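GH5 (Bacteroidetes bacterium AC2a, PDB 4YHE) probably hydrolyses the beta-1,4-linked glucose chains of cellulose, acting as a glycoside hydrolase family 5 endoglucanase built on an eight-stranded beta/alpha barrel. Local coordinates at residues N5-F10 / T206-V211; D25-G30 / T35-K40; A196-G201 / E229-N234; W246-S251 / L311-Y316; V299-A302 / D306-F309. One frame throughout, in Å; residues are numbered along the deposited sequence.

Interaction 1: residues N5-F10 / T206-V211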
# COMPACT_ATOMS: atom_id res chain seq x y z
N ASN A 5 -2.82 -9.43 20.59
CA ASN A 5 -3.73 -10.41 20.07
C ASN A 5 -3.27 -11.06 18.73
O ASN A 5 -2.23 -10.72 18.19
CB ASN A 5 -5.15 -9.86 20.01
CG ASN A 5 -5.35 -8.88 18.87
OD1 ASN A 5 -4.44 -8.65 18.07
ND2 ASN A 5 -6.53 -8.33 18.79
N GLU A 6 -4.02 -12.05 18.26
CA GLU A 6 -3.65 -12.82 17.07
C GLU A 6 -3.62 -11.91 15.81
O GLU A 6 -2.73 -12.02 14.98
CB GLU A 6 -4.63 -14.00 16.91
CG GLU A 6 -4.36 -14.95 15.75
CD GLU A 6 -5.56 -15.85 15.37
OE1 GLU A 6 -6.58 -15.87 16.09
OE2 GLU A 6 -5.48 -16.54 14.32
N ALA A 7 -4.57 -10.99 15.71
CA ALA A 7 -4.63 -10.09 14.57
C ALA A 7 -3.39 -9.22 14.42
O ALA A 7 -2.86 -9.14 13.31
CB ALA A 7 -5.87 -9.23 14.64
N VAL A 8 -2.93 -8.59 15.50
CA VAL A 8 -1.79 -7.70 15.44
C VAL A 8 -0.55 -8.51 15.16
O VAL A 8 0.34 -8.04 14.47
CB VAL A 8 -1.62 -6.84 16.71
CG1 VAL A 8 -0.32 -6.05 16.69
CG2 VAL A 8 -2.81 -5.89 16.86
N GLN A 9 -0.48 -9.72 15.74
CA GLN A 9 0.60 -10.63 15.41
C GLN A 9 0.65 -10.88 13.91
O GLN A 9 1.74 -10.86 13.32
CB GLN A 9 0.44 -11.98 16.12
CG GLN A 9 1.07 -12.08 17.50
CD GLN A 9 0.86 -13.47 18.12
OE1 GLN A 9 0.08 -13.62 19.07
NE2 GLN A 9 1.50 -14.48 17.55
N PHE A 10 -0.51 -11.11 13.31
CA PHE A 10 -0.60 -11.33 11.85
C PHE A 10 -0.09 -10.12 11.05
O PHE A 10 0.79 -10.28 10.19
CB PHE A 10 -1.99 -11.69 11.38
CG PHE A 10 -2.05 -11.91 9.91
CD1 PHE A 10 -1.57 -13.10 9.36
CD2 PHE A 10 -2.49 -10.91 9.04
CE1 PHE A 10 -1.58 -13.31 7.98
CE2 PHE A 10 -2.51 -11.10 7.66
CZ PHE A 10 -2.05 -12.29 7.13
N THR A 206 -12.49 -16.34 6.83
CA THR A 206 -11.61 -15.88 7.89
C THR A 206 -10.34 -15.22 7.37
O THR A 206 -9.36 -15.10 8.10
CB THR A 206 -11.20 -17.07 8.75
OG1 THR A 206 -10.60 -18.03 7.89
CG2 THR A 206 -12.42 -17.67 9.41
N ARG A 207 -10.35 -14.84 6.09
CA ARG A 207 -9.23 -14.13 5.48
C ARG A 207 -9.10 -12.74 6.12
O ARG A 207 -10.12 -12.09 6.41
CB ARG A 207 -9.50 -13.95 3.97
CG ARG A 207 -8.37 -13.28 3.20
CD ARG A 207 -8.60 -13.22 1.68
NE ARG A 207 -9.11 -14.43 1.05
CZ ARG A 207 -8.50 -15.62 1.00
NH1 ARG A 207 -7.31 -15.81 1.54
NH2 ARG A 207 -9.10 -16.63 0.38
N TYR A 208 -7.87 -12.28 6.33
CA TYR A 208 -7.63 -10.88 6.66
C TYR A 208 -7.96 -9.97 5.50
O TYR A 208 -7.58 -10.24 4.37
CB TYR A 208 -6.21 -10.66 7.09
CG TYR A 208 -5.97 -11.25 8.45
CD1 TYR A 208 -6.32 -10.54 9.59
CD2 TYR A 208 -5.44 -12.51 8.59
CE1 TYR A 208 -6.13 -11.08 10.85
CE2 TYR A 208 -5.23 -13.06 9.85
CZ TYR A 208 -5.60 -12.35 10.97
OH TYR A 208 -5.39 -12.84 12.23
N ILE A 209 -8.70 -8.91 5.78
CA ILE A 209 -9.05 -7.93 4.78
C ILE A 209 -8.54 -6.54 5.18
O ILE A 209 -8.88 -6.05 6.27
CB ILE A 209 -10.54 -7.85 4.57
CG1 ILE A 209 -11.13 -9.20 4.12
CG2 ILE A 209 -10.88 -6.75 3.57
CD1 ILE A 209 -12.63 -9.22 4.13
N GLY A 210 -7.73 -5.92 4.32
CA GLY A 210 -7.25 -4.56 4.54
C GLY A 210 -8.25 -3.55 4.01
O GLY A 210 -8.73 -3.70 2.90
N VAL A 211 -8.56 -2.55 4.81
CA VAL A 211 -9.45 -1.48 4.38
C VAL A 211 -8.78 -0.11 4.56
O VAL A 211 -8.14 0.16 5.60
CB VAL A 211 -10.81 -1.50 5.11
CG1 VAL A 211 -11.61 -2.72 4.75
CG2 VAL A 211 -10.65 -1.40 6.63
O HOH W 1 -4.22 -15.27 12.48
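Phe10 and Tyr208 lie almost flat on one another in an offset stack, with 3.9 Å between ring centroids and 5° between planes. The two side chains run antiparallel to one another, so Phe10 CD2 rests over the rim of the tyrosine ring, 3.4 Å from Tyr208 CD2, while Phe10 CB sits 3.7 Å from Tyr208 OH. Holding CG anti to the backbone N (chi1 -180°) sends the phenylalanine ring off its helix toward the start of strand 209-212. One turn earlier, Ala7 CA approaches the hydroxyl end obliquely, 3.7 Å from Tyr208 OH. At the edge of the tyrosine ring, a water in its plane accepts from Tyr208 OH at 2.7 Å and donates to Glu6 OE2 at 2.6 Å. Farther out, Asn5 caps helix 6-13, its OD1 taking a nearly straight bond from Val8 N, and Met237 of the adjoining strand packs against both aromatic side chains. The helix thereby lies against the amino-terminal ends of the barrel strands. Because Glu6 OE2 also forms a salt bridge with Arg235, its negative charge is probably stabilised, and the water lets the tyrosine satisfy its hydroxyl while its ring stays in apolar packing.

Interaction 2: residues D25-G30 / T35-K40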
# COMPACT_ATOMS: atom_id res chain seq x y z
N ASP A 25 -0.97 -3.05 -12.14
CA ASP A 25 -1.73 -1.81 -11.99
C ASP A 25 -1.61 -0.83 -13.18
O ASP A 25 -2.38 0.12 -13.27
CB ASP A 25 -1.32 -1.09 -10.68
CG ASP A 25 0.22 -1.07 -10.45
OD1 ASP A 25 0.90 -2.12 -10.62
OD2 ASP A 25 0.74 -0.02 -10.05
N ALA A 26 -0.63 -1.05 -14.06
CA ALA A 26 -0.31 -0.13 -15.14
C ALA A 26 -1.44 -0.18 -16.17
O ALA A 26 -2.00 -1.25 -16.45
CB ALA A 26 0.99 -0.55 -15.81
N HIS A 27 -1.77 0.97 -16.74
CA HIS A 27 -2.86 1.04 -17.68
C HIS A 27 -2.73 2.25 -18.58
O HIS A 27 -2.04 3.20 -18.27
CB HIS A 27 -4.17 1.16 -16.93
CG HIS A 27 -4.24 2.41 -16.10
ND1 HIS A 27 -4.86 3.55 -16.54
CD2 HIS A 27 -3.73 2.70 -14.88
CE1 HIS A 27 -4.74 4.50 -15.63
NE2 HIS A 27 -4.06 4.01 -14.61
N TYR A 28 -3.41 2.17 -19.71
CA TYR A 28 -3.61 3.35 -20.54
C TYR A 28 -4.76 3.05 -21.49
O TYR A 28 -5.07 1.89 -21.79
CB TYR A 28 -2.34 3.77 -21.28
CG TYR A 28 -1.67 2.68 -22.10
CD1 TYR A 28 -2.09 2.38 -23.40
CD2 TYR A 28 -0.62 1.95 -21.58
CE1 TYR A 28 -1.48 1.40 -24.16
CE2 TYR A 28 0.00 0.97 -22.31
CZ TYR A 28 -0.42 0.69 -23.60
OH TYR A 28 0.23 -0.29 -24.29
N ASP A 29 -5.44 4.13 -21.89
CA ASP A 29 -6.60 4.03 -22.81
C ASP A 29 -7.67 3.07 -22.28
O ASP A 29 -8.40 2.46 -23.05
CB ASP A 29 -6.13 3.61 -24.22
CG ASP A 29 -5.10 4.57 -24.80
OD1 ASP A 29 -5.11 5.78 -24.47
OD2 ASP A 29 -4.24 4.11 -25.58
N GLY A 30 -7.77 2.96 -20.96
CA GLY A 30 -8.83 2.19 -20.33
C GLY A 30 -8.59 0.71 -20.11
O GLY A 30 -9.51 -0.04 -19.77
N THR A 35 2.96 -5.10 -18.71
CA THR A 35 4.13 -4.38 -19.24
C THR A 35 3.86 -2.95 -19.72
O THR A 35 4.75 -2.32 -20.31
CB THR A 35 4.80 -5.16 -20.41
OG1 THR A 35 3.91 -5.25 -21.53
CG2 THR A 35 5.23 -6.55 -19.97
N GLY A 36 2.67 -2.44 -19.46
CA GLY A 36 2.20 -1.19 -20.02
C GLY A 36 3.01 0.04 -19.66
O GLY A 36 3.04 1.02 -20.43
N TRP A 37 3.62 0.03 -18.47
CA TRP A 37 4.47 1.13 -18.03
C TRP A 37 5.93 0.77 -18.01
O TRP A 37 6.70 1.42 -17.35
CB TRP A 37 4.00 1.70 -16.68
CG TRP A 37 2.68 2.44 -16.80
CD1 TRP A 37 2.07 2.88 -17.96
CD2 TRP A 37 1.81 2.82 -15.72
NE1 TRP A 37 0.87 3.49 -17.66
CE2 TRP A 37 0.69 3.49 -16.30
CE3 TRP A 37 1.86 2.67 -14.33
CZ2 TRP A 37 -0.36 4.00 -15.53
CZ3 TRP A 37 0.82 3.16 -13.56
CH2 TRP A 37 -0.28 3.84 -14.17
N GLY A 38 6.33 -0.24 -18.79
CA GLY A 38 7.75 -0.43 -19.05
C GLY A 38 8.46 -1.43 -18.18
O GLY A 38 9.65 -1.64 -18.37
N ASN A 39 7.78 -2.03 -17.21
CA ASN A 39 8.37 -3.18 -16.51
C ASN A 39 8.18 -4.42 -17.33
O ASN A 39 7.15 -4.56 -17.99
CB ASN A 39 7.76 -3.38 -15.11
CG ASN A 39 8.27 -2.35 -14.11
OD1 ASN A 39 9.47 -2.29 -13.83
ND2 ASN A 39 7.37 -1.51 -13.60
N LYS A 40 9.15 -5.33 -17.27
CA LYS A 40 8.95 -6.67 -17.78
C LYS A 40 8.12 -7.51 -16.83
O LYS A 40 8.02 -7.21 -15.62
CB LYS A 40 10.28 -7.32 -18.15
CG LYS A 40 10.98 -6.54 -19.27
CD LYS A 40 12.25 -7.21 -19.76
CE LYS A 40 12.88 -6.39 -20.90
NZ LYS A 40 13.03 -4.92 -20.70
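The bond from Gly38 N to Thr35 O, 3.0 Å long, closes a type I turn whose two inner residues, Gly36 and Trp37, meet Ala26, His27 and Tyr28. Trp37 supplies most of the turn's side of this contact, with one broad indole face laid on the backbone of the opposing segment. Ala26 CA stands over the six-membered ring as a CH-pi contact, 3.6 Å from its centroid and 12° off the normal, and Ala26 CB comes within 3.5 Å of Trp37 CD2. His27 N lies over the same face, 3.4 Å above the plane. With CG in the crowded position between backbone N and carbonyl carbon (chi1 61°), the imidazole of His27 swings alongside the indole, its CD2 3.7 Å from Trp37 CZ2. The rings meet obliquely, with planes inclined at 50°. Tyr28 turns the edge of its phenol to the turn, bringing CE2 to 3.6 Å from Gly36 O. Beyond the pair, His27 ND1 is hydrogen-bonded to Ser114 OG, which restrains the rotation of the imidazole, and the carboxylate of Asp25 is held by the backbone N atoms of Asn22 and Gln23. Strand 27-28 pairs with 31-32 as a short antiparallel hairpin, and the turn packs back on it within the long loop between the first barrel strand and helix 44-53, on the carboxy-terminal face of the barrel where family 5 enzymes carry their active site.

Interaction 3: residues A196-G201 / E229-N234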
# COMPACT_ATOMS: atom_id res chain seq x y z
N ALA A 196 -19.04 -8.73 0.19
CA ALA A 196 -18.76 -9.56 -1.01
C ALA A 196 -17.70 -10.63 -0.76
O ALA A 196 -17.88 -11.80 -1.14
CB ALA A 196 -18.34 -8.68 -2.17
N ILE A 197 -16.61 -10.25 -0.12
CA ILE A 197 -15.52 -11.17 0.17
C ILE A 197 -16.00 -12.30 1.08
O ILE A 197 -15.75 -13.50 0.82
CB ILE A 197 -14.31 -10.43 0.75
CG1 ILE A 197 -13.71 -9.52 -0.34
CG2 ILE A 197 -13.26 -11.40 1.27
CD1 ILE A 197 -12.75 -8.44 0.16
N ARG A 198 -16.71 -11.93 2.13
CA ARG A 198 -17.26 -12.91 3.07
C ARG A 198 -18.28 -13.81 2.39
O ARG A 198 -18.31 -14.98 2.71
CB ARG A 198 -17.89 -12.22 4.28
CG ARG A 198 -16.90 -11.40 5.11
CD ARG A 198 -15.68 -12.18 5.56
NE ARG A 198 -14.80 -11.36 6.39
CZ ARG A 198 -13.48 -11.53 6.52
NH1 ARG A 198 -12.83 -12.47 5.84
NH2 ARG A 198 -12.79 -10.72 7.31
N ALA A 199 -19.07 -13.29 1.44
CA ALA A 199 -20.03 -14.12 0.68
C ALA A 199 -19.37 -15.07 -0.35
O ALA A 199 -20.03 -15.93 -0.93
CB ALA A 199 -21.06 -13.24 -0.02
N ALA A 200 -18.08 -14.92 -0.61
CA ALA A 200 -17.43 -15.68 -1.69
C ALA A 200 -17.07 -17.09 -1.26
O ALA A 200 -16.64 -17.89 -2.10
CB ALA A 200 -16.19 -14.93 -2.19
N GLY A 201 -17.19 -17.39 0.03
CA GLY A 201 -17.12 -18.78 0.50
C GLY A 201 -15.73 -19.27 0.83
O GLY A 201 -14.72 -18.61 0.56
N GLU A 229 -18.67 -3.60 9.55
CA GLU A 229 -19.26 -4.71 10.32
C GLU A 229 -18.91 -6.01 9.62
O GLU A 229 -19.12 -6.12 8.42
CB GLU A 229 -20.77 -4.54 10.39
CG GLU A 229 -21.20 -3.37 11.24
CD GLU A 229 -20.81 -3.54 12.71
OE1 GLU A 229 -21.31 -4.49 13.35
OE2 GLU A 229 -20.00 -2.74 13.22
N ASP A 230 -18.35 -6.97 10.36
CA ASP A 230 -17.82 -8.18 9.77
C ASP A 230 -18.56 -9.39 10.35
O ASP A 230 -19.16 -9.29 11.43
CB ASP A 230 -16.31 -8.30 10.05
CG ASP A 230 -15.58 -9.17 9.01
OD1 ASP A 230 -16.24 -9.78 8.12
OD2 ASP A 230 -14.33 -9.24 9.09
N VAL A 231 -18.49 -10.52 9.65
CA VAL A 231 -19.15 -11.77 10.06
C VAL A 231 -18.30 -12.58 11.02
O VAL A 231 -18.76 -13.58 11.58
CB VAL A 231 -19.51 -12.67 8.86
CG1 VAL A 231 -20.35 -11.90 7.85
CG2 VAL A 231 -18.27 -13.27 8.22
N VAL A 232 -17.06 -12.18 11.17
CA VAL A 232 -16.13 -12.79 12.12
C VAL A 232 -15.34 -11.68 12.76
O VAL A 232 -15.27 -10.58 12.20
CB VAL A 232 -15.13 -13.73 11.45
CG1 VAL A 232 -15.82 -15.03 11.06
CG2 VAL A 232 -14.50 -13.08 10.22
N PRO A 233 -14.77 -11.95 13.94
CA PRO A 233 -14.03 -10.96 14.67
C PRO A 233 -12.53 -10.96 14.34
O PRO A 233 -11.96 -11.99 13.99
CB PRO A 233 -14.25 -11.37 16.14
CG PRO A 233 -14.30 -12.86 16.08
CD PRO A 233 -15.03 -13.15 14.78
N ASN A 234 -11.93 -9.79 14.45
CA ASN A 234 -10.50 -9.63 14.38
C ASN A 234 -9.85 -10.07 13.07
O ASN A 234 -8.73 -10.56 13.07
CB ASN A 234 -9.84 -10.33 15.57
CG ASN A 234 -10.52 -10.01 16.86
OD1 ASN A 234 -11.21 -10.85 17.45
ND2 ASN A 234 -10.36 -8.78 17.30
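The guanidinium of Arg198 and the carboxylate of Asp230 meet edge to edge and nearly coplanar, their planes only 13° apart, while Val232 CG2 lies over one face of the guanidinium, 4.0 Å above its plane. The grip is side-on: Arg198 NE donates to Asp230 OD1 at 2.8 Å and Arg198 NH2 to Asp230 OD2 at 2.8 Å, each oxygen using its syn lone pair. This bidentate salt bridge fixes the rotation of both flat groups about their terminal bonds. Asp230 OD1 carries a further load, taking Val231 N at 2.8 Å from above the carboxylate plane, a bond that ties the acid to its own loop. A bend at chi2 (-54°) turns the arginine chain so that its methylene groups run beside Val231, whose CG2 is 3.9 Å from Arg198 CD. The third nitrogen of the arginine, NH1, donates to the carbonyl oxygens of Asn204 and Arg207, so each guanidinium nitrogen has an acceptor, and the positive charge is probably stabilised. Near the end of helix 181-199, the arginine thus reaches across to the loop leading into strand 236-242, packing on the way against Ile209 of strand 209-212, while the neighbouring Ala196 and Ile197 turn to helix 129-149.

Interaction 4: residues W246-S251 / L311-Y316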
# COMPACT_ATOMS: atom_id res chain seq x y z
N TRP A 246 6.17 14.87 1.66
CA TRP A 246 6.18 14.65 0.24
C TRP A 246 7.31 15.36 -0.46
O TRP A 246 7.91 14.80 -1.38
CB TRP A 246 4.82 15.10 -0.38
CG TRP A 246 4.83 14.92 -1.86
CD1 TRP A 246 4.90 15.90 -2.80
CD2 TRP A 246 4.81 13.69 -2.58
NE1 TRP A 246 4.93 15.37 -4.04
CE2 TRP A 246 4.85 14.01 -3.95
CE3 TRP A 246 4.75 12.35 -2.21
CZ2 TRP A 246 4.83 13.04 -4.93
CZ3 TRP A 246 4.72 11.38 -3.20
CH2 TRP A 246 4.78 11.73 -4.54
N ASP A 247 7.63 16.60 -0.08
CA ASP A 247 8.65 17.34 -0.82
C ASP A 247 10.13 16.89 -0.52
O ASP A 247 11.09 17.36 -1.16
CB ASP A 247 8.45 18.83 -0.68
CG ASP A 247 7.28 19.34 -1.55
OD1 ASP A 247 6.98 18.70 -2.58
OD2 ASP A 247 6.69 20.36 -1.14
N TYR A 248 10.26 15.98 0.43
CA TYR A 248 11.48 15.18 0.58
C TYR A 248 11.39 13.83 -0.14
O TYR A 248 12.20 13.53 -1.03
CB TYR A 248 11.83 14.96 2.05
CG TYR A 248 12.97 13.99 2.15
CD1 TYR A 248 14.24 14.34 1.71
CD2 TYR A 248 12.75 12.69 2.55
CE1 TYR A 248 15.28 13.41 1.72
CE2 TYR A 248 13.77 11.75 2.58
CZ TYR A 248 15.04 12.10 2.13
OH TYR A 248 16.08 11.16 2.15
N ALA A 249 10.42 13.01 0.27
CA ALA A 249 10.35 11.62 -0.17
C ALA A 249 9.86 11.39 -1.60
O ALA A 249 10.33 10.45 -2.27
CB ALA A 249 9.49 10.80 0.78
N GLY A 250 8.93 12.23 -2.05
CA GLY A 250 8.26 12.02 -3.30
C GLY A 250 8.70 12.93 -4.43
O GLY A 250 9.17 12.45 -5.46
N SER A 251 8.59 14.25 -4.23
CA SER A 251 9.00 15.20 -5.29
C SER A 251 10.49 15.44 -5.27
O SER A 251 11.03 15.87 -6.27
CB SER A 251 8.26 16.53 -5.19
OG SER A 251 8.65 17.21 -4.02
N LEU A 311 18.72 6.53 3.33
CA LEU A 311 18.92 5.32 4.13
C LEU A 311 18.60 5.58 5.59
O LEU A 311 17.96 4.75 6.22
CB LEU A 311 20.34 4.77 3.97
CG LEU A 311 20.81 4.41 2.57
CD1 LEU A 311 22.18 3.71 2.59
CD2 LEU A 311 19.82 3.48 1.90
N TYR A 312 19.02 6.74 6.10
CA TYR A 312 18.67 7.21 7.45
C TYR A 312 17.17 7.28 7.62
O TYR A 312 16.62 6.80 8.57
CB TYR A 312 19.31 8.57 7.76
CG TYR A 312 18.83 9.18 9.04
CD1 TYR A 312 19.20 8.64 10.28
CD2 TYR A 312 18.00 10.30 9.04
CE1 TYR A 312 18.74 9.17 11.46
CE2 TYR A 312 17.56 10.86 10.23
CZ TYR A 312 17.93 10.28 11.44
OH TYR A 312 17.52 10.79 12.63
N TYR A 313 16.49 7.90 6.66
CA TYR A 313 15.03 7.92 6.69
C TYR A 313 14.41 6.53 6.83
O TYR A 313 13.57 6.32 7.69
CB TYR A 313 14.57 8.66 5.45
CG TYR A 313 13.10 8.70 5.16
CD1 TYR A 313 12.27 9.67 5.75
CD2 TYR A 313 12.53 7.86 4.23
CE1 TYR A 313 10.93 9.78 5.41
CE2 TYR A 313 11.19 7.96 3.89
CZ TYR A 313 10.39 8.91 4.49
OH TYR A 313 9.07 9.00 4.14
N PHE A 314 14.87 5.55 6.03
CA PHE A 314 14.36 4.23 6.10
C PHE A 314 14.67 3.60 7.48
O PHE A 314 13.81 3.02 8.09
CB PHE A 314 14.94 3.35 4.97
CG PHE A 314 14.46 3.72 3.55
CD1 PHE A 314 13.23 4.28 3.32
CD2 PHE A 314 15.27 3.46 2.48
CE1 PHE A 314 12.82 4.58 2.02
CE2 PHE A 314 14.87 3.73 1.19
CZ PHE A 314 13.64 4.30 0.96
N ARG A 315 15.90 3.69 7.95
CA ARG A 315 16.20 3.09 9.23
C ARG A 315 15.31 3.65 10.31
O ARG A 315 14.70 2.91 11.07
CB ARG A 315 17.65 3.32 9.61
CG ARG A 315 18.64 2.58 8.77
CD ARG A 315 19.99 2.51 9.50
NE ARG A 315 20.57 3.85 9.75
CZ ARG A 315 21.18 4.60 8.83
NH1 ARG A 315 21.31 4.16 7.58
NH2 ARG A 315 21.67 5.79 9.17
N TYR A 316 15.21 4.96 10.37
CA TYR A 316 14.44 5.62 11.43
C TYR A 316 12.95 5.26 11.37
O TYR A 316 12.37 4.81 12.36
CB TYR A 316 14.65 7.12 11.36
CG TYR A 316 14.17 7.85 12.59
CD1 TYR A 316 15.03 8.04 13.69
CD2 TYR A 316 12.87 8.35 12.69
CE1 TYR A 316 14.58 8.65 14.84
CE2 TYR A 316 12.43 8.99 13.85
CZ TYR A 316 13.30 9.15 14.91
OH TYR A 316 12.91 9.80 16.06
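Tyr248 and Tyr313 meet edge to face, the edge of Tyr248 directed at the face of Tyr313, with centroids 5.5 Å apart and planes at 63°. Both tyrosines hold CG anti to the backbone N (chi1 172° for Tyr248 and 174° for Tyr313), which extends each ring from its own helix toward the other helix. The touching branch is Tyr248 CE2, which hangs 4.0 Å above the plane of Tyr313 toward its rim and lies 4.1 Å from Tyr313 CG. Toward the far end of the same phenol, Ala249 CB approaches obliquely, 3.8 Å from Tyr313 OH. The pair joins the one-turn helix 246-249 to helix 304-323, so in the beta/alpha barrel it packs a helix of the loop after the sixth strand against the helix that follows the seventh. Trp257 belongs to the same aromatic cluster, meeting Tyr313 edge to face and lying near Tyr248 as well. The hydroxyl of Tyr313 is hydrogen-bonded to Asp244 O, which restrains the far end of the phenol. Tyr248 has a second partner in Arg301, whose guanidinium makes a cation-pi contact with the ring and whose NH2 is hydrogen-bonded to Tyr248 O.

Interaction 5: residues V299-A302 / D306-F309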
# COMPACT_ATOMS: atom_id res chain seq x y z
N VAL A 299 12.25 8.40 -2.78
CA VAL A 299 13.03 8.22 -3.98
C VAL A 299 14.54 8.20 -3.78
O VAL A 299 15.09 8.70 -2.79
CB VAL A 299 12.67 9.23 -5.08
CG1 VAL A 299 11.19 9.10 -5.43
CG2 VAL A 299 13.06 10.67 -4.70
N ARG A 300 15.21 7.60 -4.75
CA ARG A 300 16.65 7.50 -4.79
C ARG A 300 17.27 8.87 -5.09
O ARG A 300 16.66 9.72 -5.74
CB ARG A 300 17.06 6.49 -5.88
CG ARG A 300 18.55 6.13 -5.89
CD ARG A 300 18.89 5.11 -6.95
NE ARG A 300 18.83 5.63 -8.31
CZ ARG A 300 19.82 6.32 -8.90
NH1 ARG A 300 20.93 6.63 -8.23
NH2 ARG A 300 19.68 6.70 -10.14
N ARG A 301 18.51 9.04 -4.65
CA ARG A 301 19.24 10.28 -4.90
C ARG A 301 20.50 10.06 -5.73
O ARG A 301 21.17 9.03 -5.58
CB ARG A 301 19.64 10.91 -3.57
CG ARG A 301 18.53 10.93 -2.55
CD ARG A 301 17.38 11.85 -2.93
NE ARG A 301 16.12 11.32 -2.40
CZ ARG A 301 15.11 12.04 -1.91
NH1 ARG A 301 15.15 13.37 -1.85
NH2 ARG A 301 14.03 11.41 -1.47
N ALA A 302 20.87 11.06 -6.53
CA ALA A 302 22.11 10.96 -7.35
C ALA A 302 23.43 11.04 -6.55
O ALA A 302 24.37 10.27 -6.77
CB ALA A 302 22.08 11.98 -8.48
N ASP A 306 23.61 12.61 -0.30
CA ASP A 306 22.13 12.62 -0.24
C ASP A 306 21.50 11.23 -0.02
O ASP A 306 20.55 11.07 0.78
CB ASP A 306 21.49 13.26 -1.49
CG ASP A 306 21.73 14.77 -1.60
OD1 ASP A 306 22.22 15.41 -0.65
OD2 ASP A 306 21.36 15.32 -2.64
N GLU A 307 22.04 10.23 -0.70
CA GLU A 307 21.57 8.87 -0.53
C GLU A 307 21.68 8.43 0.92
O GLU A 307 20.83 7.71 1.38
CB GLU A 307 22.27 7.88 -1.49
CG GLU A 307 21.66 6.47 -1.53
CD GLU A 307 20.27 6.40 -2.19
OE1 GLU A 307 19.72 7.46 -2.59
OE2 GLU A 307 19.73 5.26 -2.31
N GLU A 308 22.70 8.89 1.65
CA GLU A 308 22.80 8.49 3.07
C GLU A 308 21.60 8.98 3.88
O GLU A 308 21.14 8.29 4.81
CB GLU A 308 24.12 8.95 3.70
CG GLU A 308 25.36 8.18 3.21
CD GLU A 308 25.29 6.68 3.47
OE1 GLU A 308 24.97 6.29 4.58
OE2 GLU A 308 25.55 5.90 2.55
N PHE A 309 21.07 10.16 3.52
CA PHE A 309 19.87 10.63 4.17
C PHE A 309 18.63 9.79 3.90
O PHE A 309 17.84 9.60 4.79
CB PHE A 309 19.59 12.09 3.82
CG PHE A 309 20.45 13.04 4.59
CD1 PHE A 309 20.09 13.45 5.85
CD2 PHE A 309 21.66 13.47 4.05
CE1 PHE A 309 20.91 14.32 6.57
CE2 PHE A 309 22.47 14.34 4.76
CZ PHE A 309 22.10 14.75 6.02
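The chain runs extended through Arg301 and then doubles back into helix 304-323, bringing the CA atoms of Arg301 and Glu307 to 5.1 Å. Across this reversal, Glu307 OE1 accepts from Arg301 N at 2.9 Å with a fairly straight N-H (156°), the donor arriving nearly along the C-O direction. The glutamate leaves the helix with CG anti to the backbone N (chi1 -170°) and then bends at chi2 (69°), which lays its carboxylate beside the incoming backbone. There it also meets aliphatic carbon: Arg300 CG lies 3.7 Å from Glu307 OE1. The other oxygen, OE2, forms a salt bridge with Arg310 one turn further along. Beside the Arg301 N bond, Arg301 CB packs on Asp306 CB at 3.6 Å. In the beta/alpha barrel this is the junction between the seventh strand and the helix that follows it; Ser303 OG, just ahead of that helix, is hydrogen-bonded to Asp306 N. The Arg301 chain then curls away from the helix, with bends at chi2 and chi3 that return its guanidinium to its own segment. Arg301 NE donates to Val299 O at 2.8 Å from well above the carbonyl plane, NH2 adds a weak bond to the same oxygen, and Val299 CG2 lies 3.3 Å above one face of the guanidinium. Arg301 NH1 is hydrogen-bonded to Asn255 OD1 and NH2 to Tyr248 O, with the Tyr248 ring in cation-pi contact, so the cation is held at several points. Asp306 OD2 forms a salt bridge with Arg389, the last residue of the chain.

How the interactions relate
The five contacts fall into groups on the two faces of one barrel. Interactions 1 and 3, with centres 12 Å apart, share the amino-terminal side: Arg207 O probably accepts from Arg198 NH1, 2.8 Å away, and Asn234 O packs on Ala7 and Tyr208. Interactions 4 and 5 both use helix 304-323, lie 9 Å apart between centres, and are joined by a probable hydrogen bond from Val299 N to Ala249 O. Interaction 2 stands alone, its nearest atoms about 13 Å from those of interactions 4 and 5. Like them it lies in the connections that follow barrel strands, the side expected to hold the active site; the centre of interaction 1 is about 31 Å from that of interaction 2, on the opposite side of the chain's centre.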